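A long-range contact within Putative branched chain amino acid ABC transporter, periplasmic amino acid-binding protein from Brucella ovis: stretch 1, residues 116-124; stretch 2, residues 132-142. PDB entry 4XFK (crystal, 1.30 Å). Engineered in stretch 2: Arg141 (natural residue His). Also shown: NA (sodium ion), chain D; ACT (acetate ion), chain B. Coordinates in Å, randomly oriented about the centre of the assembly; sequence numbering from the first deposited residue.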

# COMPACT_ATOMS: atom_id res chain seq x y z
N GLY A 116 -2.25 -2.03 3.31
CA GLY A 116 -2.15 -1.42 1.99
C GLY A 116 -3.38 -0.81 1.36
O GLY A 116 -3.35 -0.53 0.16
N ALA A 117 -4.47 -0.64 2.10
CA ALA A 117 -5.63 0.08 1.55
C ALA A 117 -5.36 1.56 1.77
O ALA A 117 -5.23 2.01 2.92
CB ALA A 117 -6.88 -0.35 2.25
N GLU A 118 -5.28 2.31 0.67
CA GLU A 118 -4.63 3.63 0.69
C GLU A 118 -5.56 4.85 0.64
O GLU A 118 -5.10 5.99 0.61
CB GLU A 118 -3.53 3.69 -0.39
CG GLU A 118 -2.54 2.52 -0.26
CD GLU A 118 -1.22 2.71 -0.99
OE1 GLU A 118 -0.84 3.87 -1.29
OE2 GLU A 118 -0.56 1.68 -1.24
N ALA A 119 -6.87 4.61 0.66
CA ALA A 119 -7.83 5.73 0.66
C ALA A 119 -7.70 6.59 1.91
O ALA A 119 -7.48 6.09 3.02
CB ALA A 119 -9.24 5.21 0.52
N LEU A 120 -7.87 7.90 1.75
CA LEU A 120 -7.68 8.84 2.85
C LEU A 120 -8.53 8.56 4.08
O LEU A 120 -8.06 8.70 5.20
CB LEU A 120 -7.94 10.26 2.36
CG LEU A 120 -6.95 10.76 1.32
CD1 LEU A 120 -7.39 12.11 0.79
CD2 LEU A 120 -5.56 10.84 1.91
N GLU A 121 -9.79 8.19 3.88
CA GLU A 121 -10.75 8.09 4.98
C GLU A 121 -10.31 7.14 6.09
O GLU A 121 -10.71 7.32 7.25
CB GLU A 121 -12.13 7.68 4.47
CG GLU A 121 -12.20 6.28 3.88
CD GLU A 121 -13.61 5.87 3.49
OE1 GLU A 121 -14.54 6.68 3.68
OE2 GLU A 121 -13.80 4.72 3.02
N LEU A 122 -9.49 6.14 5.76
CA LEU A 122 -9.12 5.14 6.75
C LEU A 122 -8.32 5.72 7.93
O LEU A 122 -8.35 5.17 9.03
CB LEU A 122 -8.41 3.96 6.07
CG LEU A 122 -9.29 3.31 5.01
CD1 LEU A 122 -8.49 2.40 4.12
CD2 LEU A 122 -10.45 2.54 5.65
N THR A 123 -7.64 6.85 7.70
CA THR A 123 -7.00 7.56 8.80
C THR A 123 -7.59 8.96 8.96
O THR A 123 -7.00 9.82 9.63
CB THR A 123 -5.47 7.67 8.60
OG1 THR A 123 -5.19 8.22 7.31
CG2 THR A 123 -4.81 6.30 8.73
N GLY A 124 -8.75 9.18 8.35
CA GLY A 124 -9.46 10.45 8.44
C GLY A 124 -10.82 10.22 9.08
O GLY A 124 -10.90 9.89 10.26
N PHE A 132 -4.92 0.34 12.22
CA PHE A 132 -3.60 0.89 11.99
C PHE A 132 -3.27 0.74 10.52
O PHE A 132 -3.43 -0.36 9.97
CB PHE A 132 -2.54 0.13 12.79
CG PHE A 132 -2.60 0.38 14.27
CD1 PHE A 132 -3.48 -0.32 15.07
CD2 PHE A 132 -1.76 1.31 14.86
CE1 PHE A 132 -3.53 -0.10 16.43
CE2 PHE A 132 -1.79 1.53 16.22
CZ PHE A 132 -2.68 0.83 17.01
N ARG A 133 -2.80 1.82 9.89
CA ARG A 133 -2.37 1.75 8.50
C ARG A 133 -0.84 1.79 8.40
O ARG A 133 -0.19 2.70 8.92
CB ARG A 133 -2.98 2.87 7.65
CG ARG A 133 -2.30 2.97 6.28
CD ARG A 133 -3.19 3.50 5.18
NE ARG A 133 -3.69 4.85 5.43
CZ ARG A 133 -4.75 5.33 4.80
NH1 ARG A 133 -5.17 6.57 5.06
NH2 ARG A 133 -5.40 4.57 3.94
N PHE A 134 -0.29 0.78 7.73
CA PHE A 134 1.16 0.62 7.63
C PHE A 134 1.74 1.02 6.27
O PHE A 134 2.96 1.04 6.07
CB PHE A 134 1.55 -0.82 7.97
CG PHE A 134 1.23 -1.18 9.40
CD1 PHE A 134 2.15 -0.95 10.41
CD2 PHE A 134 -0.00 -1.72 9.72
CE1 PHE A 134 1.86 -1.29 11.72
CE2 PHE A 134 -0.31 -2.04 11.03
CZ PHE A 134 0.62 -1.82 12.03
N SER A 135 0.84 1.38 5.36
CA SER A 135 1.20 1.69 3.98
C SER A 135 1.09 3.19 3.72
O SER A 135 0.64 3.95 4.58
CB SER A 135 0.23 0.95 3.06
OG SER A 135 -1.07 1.47 3.22
N PRO A 136 1.49 3.63 2.51
CA PRO A 136 1.13 5.00 2.13
C PRO A 136 -0.38 5.19 2.03
O PRO A 136 -1.18 4.25 2.17
CB PRO A 136 1.78 5.17 0.75
CG PRO A 136 2.90 4.16 0.75
CD PRO A 136 2.36 2.98 1.51
N ASN A 137 -0.76 6.43 1.79
CA ASN A 137 -2.12 6.78 1.44
C ASN A 137 -2.06 7.71 0.22
O ASN A 137 -0.97 8.06 -0.24
CB ASN A 137 -2.85 7.41 2.63
CG ASN A 137 -2.19 8.67 3.13
OD1 ASN A 137 -1.87 9.57 2.34
ND2 ASN A 137 -1.95 8.75 4.44
N ALA A 138 -3.21 8.12 -0.30
CA ALA A 138 -3.23 8.91 -1.52
C ALA A 138 -2.40 10.18 -1.42
O ALA A 138 -1.73 10.57 -2.37
CB ALA A 138 -4.67 9.26 -1.91
N ALA A 139 -2.45 10.82 -0.26
CA ALA A 139 -1.73 12.08 -0.07
C ALA A 139 -0.22 11.86 -0.10
O ALA A 139 0.51 12.59 -0.76
CB ALA A 139 -2.15 12.75 1.24
N ILE A 140 0.24 10.84 0.61
CA ILE A 140 1.66 10.54 0.63
C ILE A 140 2.15 10.14 -0.76
O ILE A 140 3.19 10.63 -1.23
CB ILE A 140 1.97 9.41 1.65
CG1 ILE A 140 1.60 9.86 3.08
CG2 ILE A 140 3.43 8.99 1.54
CD1 ILE A 140 1.67 8.74 4.11
N ARG A 141 1.42 9.24 -1.43
CA ARG A 141 1.80 8.80 -2.77
C ARG A 141 1.99 9.97 -3.73
O ARG A 141 3.00 10.07 -4.43
CB ARG A 141 0.75 7.85 -3.36
CG ARG A 141 0.65 6.47 -2.73
CD ARG A 141 1.83 5.57 -3.03
NE ARG A 141 1.50 4.22 -2.59
CZ ARG A 141 2.31 3.17 -2.72
NH1 ARG A 141 3.50 3.30 -3.29
NH2 ARG A 141 1.93 1.98 -2.26
N PHE A 142 0.99 10.84 -3.79
CA PHE A 142 0.95 11.81 -4.88
C PHE A 142 1.68 13.11 -4.62
O PHE A 142 2.17 13.73 -5.56
CB PHE A 142 -0.44 11.90 -5.52
CG PHE A 142 -0.74 10.67 -6.32
CD1 PHE A 142 -0.32 10.59 -7.64
CD2 PHE A 142 -1.28 9.55 -5.71
CE1 PHE A 142 -0.50 9.43 -8.37
CE2 PHE A 142 -1.46 8.37 -6.43
CZ PHE A 142 -1.05 8.31 -7.75
NA NA D . -3.21 -2.12 -1.47
C ACT B . -6.69 0.78 -2.87
O ACT B . -7.88 0.52 -3.14
OXT ACT B . -6.43 1.06 -1.67
CH3 ACT B . -5.63 0.73 -3.93
O HOH W 1 -1.84 -0.67 -2.55
O HOH W 2 -4.06 -2.83 -3.39

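How does one arginine gather so much of stretch 1? Arg133 lies in the strand at the start of stretch 2, and its CA-to-CB bond points toward stretch 1, and the t, t, p side chain carries the guanidinium among the backbone carbonyls there. Its NH2 donates to Ala117 O at 2.8 Å and to Ala119 O at 2.7 Å, while its NH1 donates to Thr123 OG1 at 2.8 Å and makes a weak bond to Ala119 O at 3.1 Å. These acceptors lie at the guanidinium edge, near its plane, where the N-H groups point. Leu122 CB covers one face, 3.7 Å from Arg133 NH2. A long side chain with a flat, several-handed donor suits this place: it ties the carbonyls of Ala117 and Ala119 and the hydroxyl of Thr123 to one group, and NE is satisfied elsewhere in the structure.

What does Glu118 contribute? Its CA-to-CB bond points sideways, but the m, t side chain brings the carboxylate to Arg141, an engineered residue. The pairing is two-pronged: Arg141 NE donates to Glu118 OE1 and Arg141 NH2 to Glu118 OE2, each at 2.7 Å and almost straight, in a salt bridge that matches two oxygens to two N-H groups. Both residues are buried, and the pairing answers each charge. Glu118 OE2 also accepts a hydrogen bond from water 1 at 3.0 Å. The sodium ion is coordinated by that same water and, at 2.3 Å from NA, by Gly116 O. On the way to Arg141 the side chain passes Pro136, with Glu118 CG 3.3 Å from Pro136 O.

How is the start of the helix joined to the loop? The backbone of Glu118 runs close to that of Asn137, and Ala138 N donates to Glu118 O at 3.0 Å, so a free N-H of the first helical turn finds its acceptor in stretch 1. Asn137 CA lies 3.2 Å from the same oxygen, Glu118 O, in a CA-H...O contact. Asn137 itself caps the helix: its OD1 accepts from Ile140 N at 3.0 Å.

Where is the apolar part of the contact? Leu120 points sideways at its CA-to-CB bond, yet its end comes nearer, and CD2 rests 4.0 Å from Ala139 CB and 4.2 Å from Ala138 CB. The alanines' small methyls and the leucine's branched end make an apolar patch at the first helical turn. Apart from this patch, Gly116 CA lies 3.3 Å from the polar Ser135 OG; a CB on Gly116 would clash with the sodium ion.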